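Local coordinates for oxysterol-binding protein homolog 3 (Saccharomyces cerevisiae, PDB 4INQ) that carries lipids such as sterols and phosphoinositides in a hydrophobic pocket and transfers them between membranes through the cytosol, helping to maintain sterol distribution, at residues 39-44 with 115-120. Residues are numbered along the deposited sequence; the frame is centred on the assembly and turned at random.
Sequences ASPPSL and TLRKPF. With PIF ((2R)-3-{[(S)-hydroxy{[(1R,2R,3R,4R,5S,6R)-2,3,5,6-tetrahydroxy-4-(phosphonooxy)cyclohexyl]oxy}phosphoryl]oxy}propane-1,2-diyl dioctanoate), chain B.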
ATOM      1  N   ALA A  39      16.732 -12.620   9.897  1.00 33.48           N
ATOM      2  CA  ALA A  39      16.561 -12.679  11.344  1.00 33.13           C
ATOM      3  C   ALA A  39      15.131 -13.084  11.672  1.00 34.30           C
ATOM      4  O   ALA A  39      14.249 -13.018  10.811  1.00 33.22           O
ATOM      5  CB  ALA A  39      16.871 -11.320  11.960  1.00 32.53           C
ATOM      6  N   SER A  40      14.898 -13.510  12.910  1.00 34.18           N
ATOM      7  CA  SER A  40      13.554 -13.895  13.306  1.00 36.52           C
ATOM      8  C   SER A  40      12.827 -12.603  13.677  1.00 37.01           C
ATOM      9  O   SER A  40      13.463 -11.579  13.926  1.00 37.85           O
ATOM     10  CB  SER A  40      13.582 -14.876  14.487  1.00 35.32           C
ATOM     11  OG  SER A  40      13.935 -14.230  15.691  1.00 38.50           O
ATOM     12  N   PRO A  41      11.486 -12.636  13.710  1.00 38.63           N
ATOM     13  CA  PRO A  41      10.634 -11.488  14.035  1.00 39.45           C
ATOM     14  C   PRO A  41      10.541 -11.120  15.515  1.00 40.98           C
ATOM     15  O   PRO A  41      10.191 -11.956  16.350  1.00 41.33           O
ATOM     16  CB  PRO A  41       9.258 -11.903  13.497  1.00 39.40           C
ATOM     17  CG  PRO A  41       9.516 -13.173  12.690  1.00 40.36           C
ATOM     18  CD  PRO A  41      10.662 -13.811  13.386  1.00 38.13           C
ATOM     19  N   PRO A  42      10.851  -9.860  15.855  1.00 41.10           N
ATOM     20  CA  PRO A  42      10.776  -9.427  17.250  1.00 41.47           C
ATOM     21  C   PRO A  42       9.323  -9.203  17.658  1.00 42.61           C
ATOM     22  O   PRO A  42       8.449  -9.057  16.807  1.00 42.91           O
ATOM     23  CB  PRO A  42      11.593  -8.136  17.257  1.00 42.59           C
ATOM     24  CG  PRO A  42      11.390  -7.604  15.875  1.00 42.27           C
ATOM     25  CD  PRO A  42      11.535  -8.848  15.031  1.00 42.17           C
ATOM     26  N   SER A  43       9.068  -9.189  18.960  1.00 43.35           N
ATOM     27  CA  SER A  43       7.718  -8.988  19.461  1.00 44.26           C
ATOM     28  C   SER A  43       7.288  -7.531  19.416  1.00 45.62           C
ATOM     29  O   SER A  43       8.047  -6.630  19.776  1.00 46.25           O
ATOM     30  CB  SER A  43       7.599  -9.489  20.895  1.00 44.38           C
ATOM     31  OG  SER A  43       6.319  -9.174  21.418  1.00 45.59           O
ATOM     32  N   LEU A  44       6.053  -7.314  18.985  1.00 46.20           N
ATOM     33  CA  LEU A  44       5.494  -5.976  18.897  1.00 47.01           C
ATOM     34  C   LEU A  44       4.966  -5.541  20.269  1.00 46.55           C
ATOM     35  O   LEU A  44       5.224  -4.426  20.719  1.00 46.44           O
ATOM     36  CB  LEU A  44       4.378  -5.962  17.842  1.00 47.90           C
ATOM     37  CG  LEU A  44       3.533  -4.705  17.610  1.00 49.76           C
ATOM     38  CD1 LEU A  44       2.455  -4.620  18.674  1.00 49.54           C
ATOM     39  CD2 LEU A  44       4.422  -3.465  17.610  1.00 48.19           C
ATOM     40  N   THR A 115       2.150 -10.449   8.595  1.00 22.84           N
ATOM     41  CA  THR A 115       1.734  -9.588   9.697  1.00 22.73           C
ATOM     42  C   THR A 115       2.745  -9.476  10.844  1.00 24.30           C
ATOM     43  O   THR A 115       2.509  -8.745  11.813  1.00 26.01           O
ATOM     44  CB  THR A 115       0.388 -10.061  10.286  1.00 21.03           C
ATOM     45  OG1 THR A 115       0.584 -11.286  11.001  1.00 22.28           O
ATOM     46  CG2 THR A 115      -0.628 -10.300   9.176  1.00 20.36           C
ATOM     47  N   LEU A 116       3.869 -10.177  10.729  1.00 22.06           N
ATOM     48  CA  LEU A 116       4.895 -10.173  11.771  1.00 22.51           C
ATOM     49  C   LEU A 116       5.887  -9.022  11.703  1.00 24.52           C
ATOM     50  O   LEU A 116       6.598  -8.758  12.674  1.00 23.77           O
ATOM     51  CB  LEU A 116       5.688 -11.479  11.729  1.00 21.42           C
ATOM     52  CG  LEU A 116       4.898 -12.768  11.915  1.00 20.54           C
ATOM     53  CD1 LEU A 116       5.834 -13.954  11.764  1.00 19.21           C
ATOM     54  CD2 LEU A 116       4.229 -12.756  13.291  1.00 21.90           C
ATOM     55  N   ARG A 117       5.951  -8.351  10.559  1.00 24.31           N
ATOM     56  CA  ARG A 117       6.883  -7.251  10.382  1.00 25.35           C
ATOM     57  C   ARG A 117       6.240  -6.072   9.649  1.00 25.11           C
ATOM     58  O   ARG A 117       5.164  -6.201   9.056  1.00 25.81           O
ATOM     59  CB  ARG A 117       8.112  -7.745   9.615  1.00 28.69           C
ATOM     60  CG  ARG A 117       8.882  -8.895  10.285  1.00 30.07           C
ATOM     61  CD  ARG A 117      10.085  -9.263   9.427  1.00 32.72           C
ATOM     62  NE  ARG A 117      10.971 -10.294   9.970  1.00 35.21           N
ATOM     63  CZ  ARG A 117      10.742 -11.606   9.937  1.00 36.83           C
ATOM     64  NH1 ARG A 117       9.634 -12.095   9.389  1.00 37.13           N
ATOM     65  NH2 ARG A 117      11.647 -12.439  10.429  1.00 37.83           N
ATOM     66  N   LYS A 118       6.902  -4.922   9.687  1.00 24.21           N
ATOM     67  CA  LYS A 118       6.370  -3.725   9.035  1.00 23.36           C
ATOM     68  C   LYS A 118       7.335  -3.171   7.986  1.00 22.95           C
ATOM     69  O   LYS A 118       8.520  -3.517   7.973  1.00 23.15           O
ATOM     70  CB  LYS A 118       6.097  -2.641  10.079  1.00 22.63           C
ATOM     71  CG  LYS A 118       7.358  -2.020  10.643  1.00 21.11           C
ATOM     72  CD  LYS A 118       7.036  -0.946  11.662  1.00 23.07           C
ATOM     73  CE  LYS A 118       8.286  -0.169  12.037  1.00 23.72           C
ATOM     74  NZ  LYS A 118       8.837   0.529  10.838  1.00 26.53           N
ATOM     75  N   PRO A 119       6.841  -2.292   7.095  1.00 22.06           N
ATOM     76  CA  PRO A 119       7.707  -1.720   6.065  1.00 20.02           C
ATOM     77  C   PRO A 119       8.653  -0.714   6.701  1.00 19.15           C
ATOM     78  O   PRO A 119       8.435  -0.293   7.839  1.00 19.56           O
ATOM     79  CB  PRO A 119       6.722  -1.024   5.125  1.00 20.08           C
ATOM     80  CG  PRO A 119       5.400  -1.655   5.428  1.00 23.15           C
ATOM     81  CD  PRO A 119       5.450  -1.857   6.903  1.00 21.37           C
ATOM     82  N   PHE A 120       9.710  -0.336   5.988  1.00 17.03           N
ATOM     83  CA  PHE A 120      10.606   0.677   6.526  1.00 16.49           C
ATOM     84  C   PHE A 120       9.827   1.982   6.440  1.00 17.52           C
ATOM     85  O   PHE A 120       8.995   2.158   5.546  1.00 16.86           O
ATOM     86  CB  PHE A 120      11.876   0.824   5.683  1.00 15.16           C
ATOM     87  CG  PHE A 120      12.923  -0.221   5.955  1.00 13.31           C
ATOM     88  CD1 PHE A 120      12.704  -1.552   5.617  1.00 11.90           C
ATOM     89  CD2 PHE A 120      14.135   0.135   6.527  1.00 11.13           C
ATOM     90  CE1 PHE A 120      13.688  -2.520   5.844  1.00 11.84           C
ATOM     91  CE2 PHE A 120      15.124  -0.824   6.758  1.00 12.05           C
ATOM     92  CZ  PHE A 120      14.898  -2.153   6.416  1.00 10.50           C
TER
HETATM   93  C1  PIF B1001      11.506   5.885  12.611  1.00 42.49           C
HETATM   94  O1  PIF B1001      10.736   4.775  12.147  1.00 46.00           O
HETATM   95  P1  PIF B1001      10.435   3.428  12.989  1.00 45.66           P
HETATM   96  C2  PIF B1001      10.862   6.526  13.892  1.00 42.34           C
HETATM   97  O2  PIF B1001       9.529   6.986  13.580  1.00 40.93           O
HETATM   98  C3  PIF B1001      11.757   7.729  14.351  1.00 41.82           C
HETATM   99  O3  PIF B1001      11.206   8.348  15.519  1.00 42.86           O
HETATM  100  C4  PIF B1001      11.881   8.785  13.223  1.00 39.71           C
HETATM  101  O4  PIF B1001      12.734   9.853  13.627  1.00 38.69           O
HETATM  102  P4  PIF B1001      12.283  11.187  14.384  1.00 38.77           P
HETATM  103  C5  PIF B1001      12.466   8.148  11.961  1.00 39.98           C
HETATM  104  O5  PIF B1001      12.560   9.127  10.940  1.00 40.59           O
HETATM  105  C6  PIF B1001      11.604   6.962  11.483  1.00 41.20           C
HETATM  106  O6  PIF B1001      12.185   6.423  10.309  1.00 39.51           O
HETATM  107  C7  PIF B1001       8.165   3.231  14.520  1.00 49.83           C
HETATM  108  C8  PIF B1001       6.607   3.266  14.337  1.00 52.18           C
HETATM  109  C9  PIF B1001       6.108   2.425  13.149  1.00 54.32           C
HETATM  110  C10 PIF B1001       4.162   2.588  11.783  1.00 57.16           C
HETATM  111  C11 PIF B1001       3.547   1.312  11.163  1.00 56.07           C
HETATM  112  O11 PIF B1001      11.312   3.206  14.153  1.00 47.09           O
HETATM  113  C12 PIF B1001       3.025   1.549   9.743  1.00 55.52           C
HETATM  114  O12 PIF B1001      10.550   2.228  11.922  1.00 46.20           O
HETATM  115  C13 PIF B1001       2.306   0.310   9.194  1.00 54.62           C
HETATM  116  O13 PIF B1001       8.834   3.424  13.276  1.00 48.41           O
HETATM  117  C14 PIF B1001       1.633   0.604   7.844  1.00 53.90           C
HETATM  118  O14 PIF B1001       6.015   2.855  15.645  1.00 53.04           O
HETATM  119  C15 PIF B1001       0.530  -0.414   7.528  1.00 55.11           C
HETATM  120  O15 PIF B1001       4.673   2.535  13.069  1.00 57.10           O
HETATM  121  C16 PIF B1001      -0.626   0.199   6.718  1.00 56.49           C
HETATM  122  O16 PIF B1001       4.189   3.644  11.133  1.00 58.31           O
HETATM  123  C17 PIF B1001      -1.999  -0.052   7.376  1.00 56.63           C
HETATM  124  O17 PIF B1001       4.399   4.456  15.832  1.00 53.71           O
HETATM  125  C18 PIF B1001       4.781   3.316  16.085  1.00 54.20           C
HETATM  126  C19 PIF B1001       3.855   2.411  16.886  1.00 55.01           C
HETATM  127  C20 PIF B1001       2.811   1.759  15.980  1.00 55.97           C
HETATM  128  C21 PIF B1001       2.983   0.231  15.931  1.00 57.01           C
HETATM  129  C22 PIF B1001       2.256  -0.372  14.899  1.00 56.63           C
HETATM  130  C23 PIF B1001       2.764  -1.337  14.012  1.00 56.64           C
HETATM  131  C24 PIF B1001       2.061  -1.911  12.936  1.00 56.77           C
HETATM  132  C25 PIF B1001       2.819  -2.953  12.381  1.00 56.47           C
HETATM  133  O41 PIF B1001      13.038  12.416  13.710  1.00 38.75           O
HETATM  134  O42 PIF B1001      12.576  11.036  15.844  1.00 39.31           O
HETATM  135  O43 PIF B1001      10.703  11.428  14.060  1.00 37.53           O
HETATM  136  O   HOH W   1      13.158  -9.668  11.189  1.00 39.01           O
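Arg117 sets CG anti to its carbonyl carbon (chi1 -59°) and runs extended from CG to NE, which carries its guanidinium to Pro41 and Ala39. Segment 115-120 belongs to the OSBP-related domain, the lipid-binding part of this protein. The contact joins the loop before helix 44-50 to the start of strand 118-120, beside the lipid pocket. Pro41 CG sits over one guanidinium face, offset toward the rim, 3.2 Å from Arg117 NH2. At the guanidinium edge, Arg117 NH2 gives a weak hydrogen bond to Ala39 O (2.7 Å, N-H...O 125°). A water accepts from Arg117 NE at 2.6 Å and donates weakly to Ser40 O. Leu116 adds an apolar touch, CD1 to Pro41 CG at 3.9 Å. Tyr296 and Tyr330 also touch Arg117. The next residue, Lys118, bends at chi4 (62°), and Lys118 NZ donates to PIF O12 of the bound phosphatidylinositol 4-phosphate at 2.6 Å. Ser58, His146, Glu346 and Arg350 also hydrogen-bond this lipid. A methionine in place of Lys118 would probably leave the phosphate that bridges glycerol and inositol without this charged partner. Lys118 NZ also donates to Pro119 O, at 3.1 Å.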